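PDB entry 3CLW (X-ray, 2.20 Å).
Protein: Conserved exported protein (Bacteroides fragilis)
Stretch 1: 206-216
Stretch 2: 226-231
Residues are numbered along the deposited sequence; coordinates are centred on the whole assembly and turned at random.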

ATOM      1  N   ASP A 206      11.250  21.220   0.756  1.00 35.36           N
ATOM      2  CA  ASP A 206      12.004  20.071   1.266  1.00 36.15           C
ATOM      3  C   ASP A 206      11.888  18.878   0.307  1.00 36.17           C
ATOM      4  O   ASP A 206      12.879  18.286  -0.086  1.00 35.81           O
ATOM      5  N   LEU A 207      10.660  18.582  -0.096  1.00 35.85           N
ATOM      6  CA  LEU A 207      10.380  17.464  -0.961  1.00 35.79           C
ATOM      7  C   LEU A 207      11.093  17.608  -2.295  1.00 36.30           C
ATOM      8  O   LEU A 207      11.665  16.636  -2.817  1.00 35.39           O
ATOM      9  N   TYR A 208      11.053  18.828  -2.844  1.00 36.23           N
ATOM     10  CA  TYR A 208      11.686  19.129  -4.118  1.00 35.62           C
ATOM     11  C   TYR A 208      13.191  18.883  -4.043  1.00 34.80           C
ATOM     12  O   TYR A 208      13.775  18.290  -4.955  1.00 34.58           O
ATOM     13  N   ARG A 209      13.813  19.313  -2.957  1.00 34.93           N
ATOM     14  CA  ARG A 209      15.242  19.094  -2.780  1.00 37.22           C
ATOM     15  C   ARG A 209      15.587  17.622  -2.684  1.00 36.54           C
ATOM     16  O   ARG A 209      16.565  17.195  -3.277  1.00 37.70           O
ATOM     17  N   MET A 210      14.790  16.850  -1.931  1.00 36.13           N
ATOM     18  CA  MET A 210      15.027  15.436  -1.811  1.00 34.64           C
ATOM     19  C   MET A 210      14.927  14.790  -3.191  1.00 34.78           C
ATOM     20  O   MET A 210      15.780  14.001  -3.576  1.00 34.42           O
ATOM     21  N   VAL A 211      13.921  15.169  -3.970  1.00 35.21           N
ATOM     22  CA  VAL A 211      13.821  14.641  -5.330  1.00 35.46           C
ATOM     23  C   VAL A 211      15.063  15.006  -6.160  1.00 35.35           C
ATOM     24  O   VAL A 211      15.663  14.159  -6.797  1.00 35.03           O
ATOM     25  N   GLU A 212      15.461  16.266  -6.091  1.00 36.13           N
ATOM     26  CA  GLU A 212      16.588  16.762  -6.838  1.00 36.82           C
ATOM     27  C   GLU A 212      17.856  15.995  -6.463  1.00 36.04           C
ATOM     28  O   GLU A 212      18.580  15.512  -7.344  1.00 36.26           O
ATOM     29  N   GLU A 213      18.117  15.863  -5.162  1.00 35.56           N
ATOM     30  CA  GLU A 213      19.321  15.160  -4.718  1.00 35.41           C
ATOM     31  C   GLU A 213      19.298  13.643  -5.014  1.00 35.20           C
ATOM     32  O   GLU A 213      20.325  13.050  -5.417  1.00 34.90           O
ATOM     33  N   LEU A 214      18.140  13.014  -4.812  1.00 34.50           N
ATOM     34  CA  LEU A 214      17.997  11.579  -5.156  1.00 34.06           C
ATOM     35  C   LEU A 214      18.212  11.376  -6.647  1.00 33.97           C
ATOM     36  O   LEU A 214      18.912  10.477  -7.055  1.00 34.94           O
ATOM     37  N   ASP A 215      17.610  12.236  -7.455  1.00 34.87           N
ATOM     38  CA  ASP A 215      17.789  12.187  -8.907  1.00 34.80           C
ATOM     39  C   ASP A 215      19.267  12.162  -9.275  1.00 34.58           C
ATOM     40  O   ASP A 215      19.701  11.311 -10.019  1.00 35.35           O
ATOM     41  N   LYS A 216      20.035  13.087  -8.727  1.00 34.76           N
ATOM     42  CA  LYS A 216      21.465  13.175  -8.978  1.00 34.89           C
ATOM     43  C   LYS A 216      22.222  11.926  -8.487  1.00 34.68           C
ATOM     44  O   LYS A 216      23.069  11.369  -9.191  1.00 34.52           O
ATOM     45  N   LYS A 226      13.607   4.387  -9.163  1.00 35.30           N
ATOM     46  CA  LYS A 226      12.905   5.642  -9.293  1.00 34.75           C
ATOM     47  C   LYS A 226      12.356   6.194  -7.982  1.00 34.92           C
ATOM     48  O   LYS A 226      12.152   5.459  -7.005  1.00 34.58           O
ATOM     49  N   ILE A 227      12.095   7.500  -7.979  1.00 34.41           N
ATOM     50  CA  ILE A 227      11.780   8.251  -6.769  1.00 33.70           C
ATOM     51  C   ILE A 227      10.281   8.471  -6.663  1.00 34.08           C
ATOM     52  O   ILE A 227       9.672   9.007  -7.588  1.00 34.16           O
ATOM     53  N   LEU A 228       9.706   8.082  -5.522  1.00 33.96           N
ATOM     54  CA  LEU A 228       8.271   8.193  -5.286  1.00 34.32           C
ATOM     55  C   LEU A 228       7.961   9.153  -4.151  1.00 34.20           C
ATOM     56  O   LEU A 228       8.493   9.007  -3.046  1.00 34.59           O
ATOM     57  N   ILE A 229       7.074  10.112  -4.434  1.00 33.81           N
ATOM     58  CA  ILE A 229       6.609  11.094  -3.453  1.00 33.19           C
ATOM     59  C   ILE A 229       5.119  11.297  -3.693  1.00 33.57           C
ATOM     60  O   ILE A 229       4.619  10.885  -4.714  1.00 33.91           O
ATOM     61  N   PRO A 230       4.410  12.017  -2.806  1.00 34.43           N
ATOM     62  CA  PRO A 230       4.826  12.541  -1.496  1.00 35.00           C
ATOM     63  C   PRO A 230       4.404  11.741  -0.274  1.00 35.63           C
ATOM     64  O   PRO A 230       4.794  12.104   0.841  1.00 36.56           O
ATOM     65  N   GLU A 231       3.600  10.690  -0.451  1.00 36.31           N
ATOM     66  CA  GLU A 231       3.141   9.876   0.700  1.00 36.71           C
ATOM     67  C   GLU A 231       2.393  10.721   1.734  1.00 36.76           C
ATOM     68  O   GLU A 231       2.540  10.514   2.964  1.00 36.10           O
TER

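A helix and a strand from one chain run nearly antiparallel here, their axes 168° apart in direction and 8.9 Å apart at closest approach. No hydrogen bond crosses between them: from Met210 to Lys216 each backbone N donates to the O four residues earlier, and the contact is made by apolar side chains packing on one another and, at Ile227, on the helix backbone. The buried surface is modest, 318 Å² summed over both sides.

The strand begins with Lys226, which is exposed and takes no part in the contact. Ile227 follows and does most of the strand's work, with 97 Å² covered by the helix. Its CA-to-CB bond points toward the helix, and with chi1 m and chi2 t Ile227 CD1 reaches the helix backbone itself, lying 3.6 Å from Val211 O and 3.4 Å from Asp215 N. Those two backbone atoms are already partnered, Asp215 N donating to Val211 O at 2.8 Å, so the methyl packs against a closed helical hydrogen bond and leaves no polar group stranded. Ile227 CD1 also lies 3.6 Å from Leu214 CB and 4.1 Å from Asp215 CB. The CA-to-CB bond of Leu214, chi1 m and chi2 t, points toward the strand; that of Asp215, chi1 t, runs sideways. Asp215 thus lends its backbone and CB to an apolar contact, while its OD1 finds a hydrogen-bond partner elsewhere in the structure. Ile227 CG2 also lies 4.2 Å from Val211 CG2.

Leu228 points away, in the alternation expected of an extended chain, and contributes nothing to this side. Ile229 returns toward the helix with chi1 p and chi2 t, and Ile229 CG2 sits 3.9 Å from Val211 CG2. Val211, chi1 t, is therefore shared: although its CA-to-CB bond runs sideways, its CG2 touches both isoleucines. A small beta-branched residue can serve two neighbours in this way where the backbones come close, and the CA atoms of Val211 and Ile227 are 6.9 Å apart.

Pro230 is preceded by a cis peptide bond; its CA-to-CB bond runs sideways, yet Pro230 CB meets Leu207 CD1 at 4.1 Å. The CA-to-CB bond of Leu207, in the m, t rotamer, points toward the strand. Glu231 ends the stretch out of reach, its carboxylate oxygens hydrogen-bonded elsewhere in the structure.

Read as a pattern, the helix presents Leu207, Val211 and Leu214, spaced four and then three residues apart, so that they share one side of the helix. Tyr208, Glu212, Glu213 and Lys216 point away from the strand. The rule is simple: apolar residues at helical spacing meet the alternating Ile227 and Ile229 and, next in sequence, Pro230, and no polar bond crosses the contact.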

ATOM      1  CB  ASP A 206      11.507  19.701   2.664  1.00 36.59           C
ATOM      2  CG  ASP A 206      11.682  20.842   3.679  1.00 38.40           C
ATOM      3  OD1 ASP A 206      12.645  21.644   3.554  1.00 40.83           O
ATOM      4  OD2 ASP A 206      10.851  20.942   4.609  1.00 39.38           O
ATOM      5  CB  LEU A 207       8.861  17.329  -1.167  1.00 35.09           C
ATOM      6  CG  LEU A 207       8.089  16.872   0.078  1.00 36.02           C
ATOM      7  CD1 LEU A 207       6.588  16.901  -0.169  1.00 36.30           C
ATOM      8  CD2 LEU A 207       8.530  15.482   0.562  1.00 35.18           C
ATOM      9  CB  TYR A 208      11.338  20.574  -4.581  1.00 36.87           C
ATOM     10  CG  TYR A 208      12.045  20.998  -5.848  1.00 36.92           C
ATOM     11  CD1 TYR A 208      11.403  20.968  -7.068  1.00 36.88           C
ATOM     12  CD2 TYR A 208      13.387  21.408  -5.812  1.00 40.40           C
ATOM     13  CE1 TYR A 208      12.070  21.358  -8.241  1.00 39.67           C
ATOM     14  CE2 TYR A 208      14.073  21.794  -6.971  1.00 38.57           C
ATOM     15  CZ  TYR A 208      13.413  21.770  -8.173  1.00 39.55           C
ATOM     16  OH  TYR A 208      14.094  22.161  -9.311  1.00 39.87           O
ATOM     17  CB  ARG A 209      15.813  19.827  -1.552  1.00 37.12           C
ATOM     18  CG  ARG A 209      16.053  21.299  -1.741  1.00 40.27           C
ATOM     19  CD  ARG A 209      16.944  21.876  -0.630  1.00 40.34           C
ATOM     20  NE  ARG A 209      18.380  21.571  -0.795  1.00 43.47           N
ATOM     21  CZ  ARG A 209      19.302  21.787   0.151  1.00 43.75           C
ATOM     22  NH1 ARG A 209      18.966  22.283   1.342  1.00 42.47           N
ATOM     23  NH2 ARG A 209      20.566  21.510  -0.091  1.00 44.51           N
ATOM     24  CB  MET A 210      14.094  14.795  -0.773  1.00 34.99           C
ATOM     25  CG  MET A 210      14.617  14.887   0.722  1.00 34.42           C
ATOM     26  SD  MET A 210      16.398  14.543   0.954  1.00 30.30           S
ATOM     27  CE  MET A 210      16.463  12.913   0.161  1.00 31.60           C
ATOM     28  CB  VAL A 211      12.524  15.076  -6.036  1.00 35.39           C
ATOM     29  CG1 VAL A 211      12.529  14.609  -7.487  1.00 35.22           C
ATOM     30  CG2 VAL A 211      11.326  14.497  -5.311  1.00 36.46           C
ATOM     31  CB  GLU A 212      16.731  18.267  -6.573  1.00 36.30           C
ATOM     32  CG  GLU A 212      17.956  18.947  -7.147  1.00 37.99           C
ATOM     33  CD  GLU A 212      17.870  20.490  -6.957  1.00 40.65           C
ATOM     34  OE1 GLU A 212      17.696  20.985  -5.796  1.00 41.98           O
ATOM     35  OE2 GLU A 212      17.929  21.196  -7.988  1.00 45.67           O
ATOM     36  CB  GLU A 213      19.590  15.436  -3.234  1.00 35.66           C
ATOM     37  CG  GLU A 213      19.868  16.900  -2.908  1.00 37.85           C
ATOM     38  CD  GLU A 213      21.054  17.506  -3.674  1.00 40.59           C
ATOM     39  OE1 GLU A 213      22.028  16.804  -4.022  1.00 42.56           O
ATOM     40  OE2 GLU A 213      21.019  18.730  -3.917  1.00 46.32           O
ATOM     41  CB  LEU A 214      16.626  11.048  -4.747  1.00 32.68           C
ATOM     42  CG  LEU A 214      16.557  10.559  -3.304  1.00 33.06           C
ATOM     43  CD1 LEU A 214      15.105  10.518  -2.890  1.00 30.19           C
ATOM     44  CD2 LEU A 214      17.243   9.167  -3.179  1.00 30.96           C
ATOM     45  CB  ASP A 215      17.079  13.360  -9.565  1.00 34.25           C
ATOM     46  CG  ASP A 215      17.196  13.336 -11.076  1.00 36.66           C
ATOM     47  OD1 ASP A 215      16.504  12.515 -11.725  1.00 34.71           O
ATOM     48  OD2 ASP A 215      17.978  14.159 -11.610  1.00 39.19           O
ATOM     49  CB  LYS A 216      21.988  14.436  -8.288  1.00 34.87           C
ATOM     50  CG  LYS A 216      23.477  14.704  -8.420  1.00 39.42           C
ATOM     51  CD  LYS A 216      23.793  15.937  -7.559  1.00 46.58           C
ATOM     52  CE  LYS A 216      25.220  16.461  -7.734  1.00 51.51           C
ATOM     53  NZ  LYS A 216      25.247  17.974  -7.525  1.00 51.12           N
ATOM     54  CB  LYS A 226      11.788   5.492 -10.318  1.00 35.78           C
ATOM     55  CG  LYS A 226      12.281   5.342 -11.749  1.00 36.36           C
ATOM     56  CD  LYS A 226      11.103   5.058 -12.624  1.00 40.33           C
ATOM     57  CE  LYS A 226      11.468   4.390 -13.956  1.00 44.22           C
ATOM     58  NZ  LYS A 226      12.463   5.136 -14.806  1.00 44.93           N
ATOM     59  CB  ILE A 227      12.450   9.645  -6.783  1.00 34.02           C
ATOM     60  CG1 ILE A 227      13.965   9.545  -7.035  1.00 33.47           C
ATOM     61  CG2 ILE A 227      12.118  10.419  -5.505  1.00 32.17           C
ATOM     62  CD1 ILE A 227      14.548  10.862  -7.626  1.00 33.07           C
ATOM     63  CB  LEU A 228       7.646   6.809  -4.977  1.00 34.47           C
ATOM     64  CG  LEU A 228       6.127   6.842  -4.691  1.00 36.00           C
ATOM     65  CD1 LEU A 228       5.307   7.327  -5.904  1.00 34.76           C
ATOM     66  CD2 LEU A 228       5.574   5.514  -4.156  1.00 34.49           C
ATOM     67  CB  ILE A 229       7.417  12.451  -3.592  1.00 33.15           C
ATOM     68  CG1 ILE A 229       7.250  13.033  -5.000  1.00 32.84           C
ATOM     69  CG2 ILE A 229       8.906  12.219  -3.288  1.00 31.10           C
ATOM     70  CD1 ILE A 229       7.395  14.527  -5.088  1.00 36.64           C
ATOM     71  CB  PRO A 230       4.158  13.913  -1.467  1.00 34.29           C
ATOM     72  CG  PRO A 230       2.865  13.676  -2.227  1.00 33.95           C
ATOM     73  CD  PRO A 230       3.108  12.578  -3.229  1.00 33.37           C
ATOM     74  CB  GLU A 231       4.307   9.145   1.392  1.00 36.26           C
ATOM     75  CG  GLU A 231       5.191   8.344   0.463  1.00 37.44           C
ATOM     76  CD  GLU A 231       4.756   6.884   0.309  1.00 38.76           C
ATOM     77  OE1 GLU A 231       5.585   6.084  -0.199  1.00 39.47           O
ATOM     78  OE2 GLU A 231       3.605   6.533   0.693  1.00 37.63           O
TER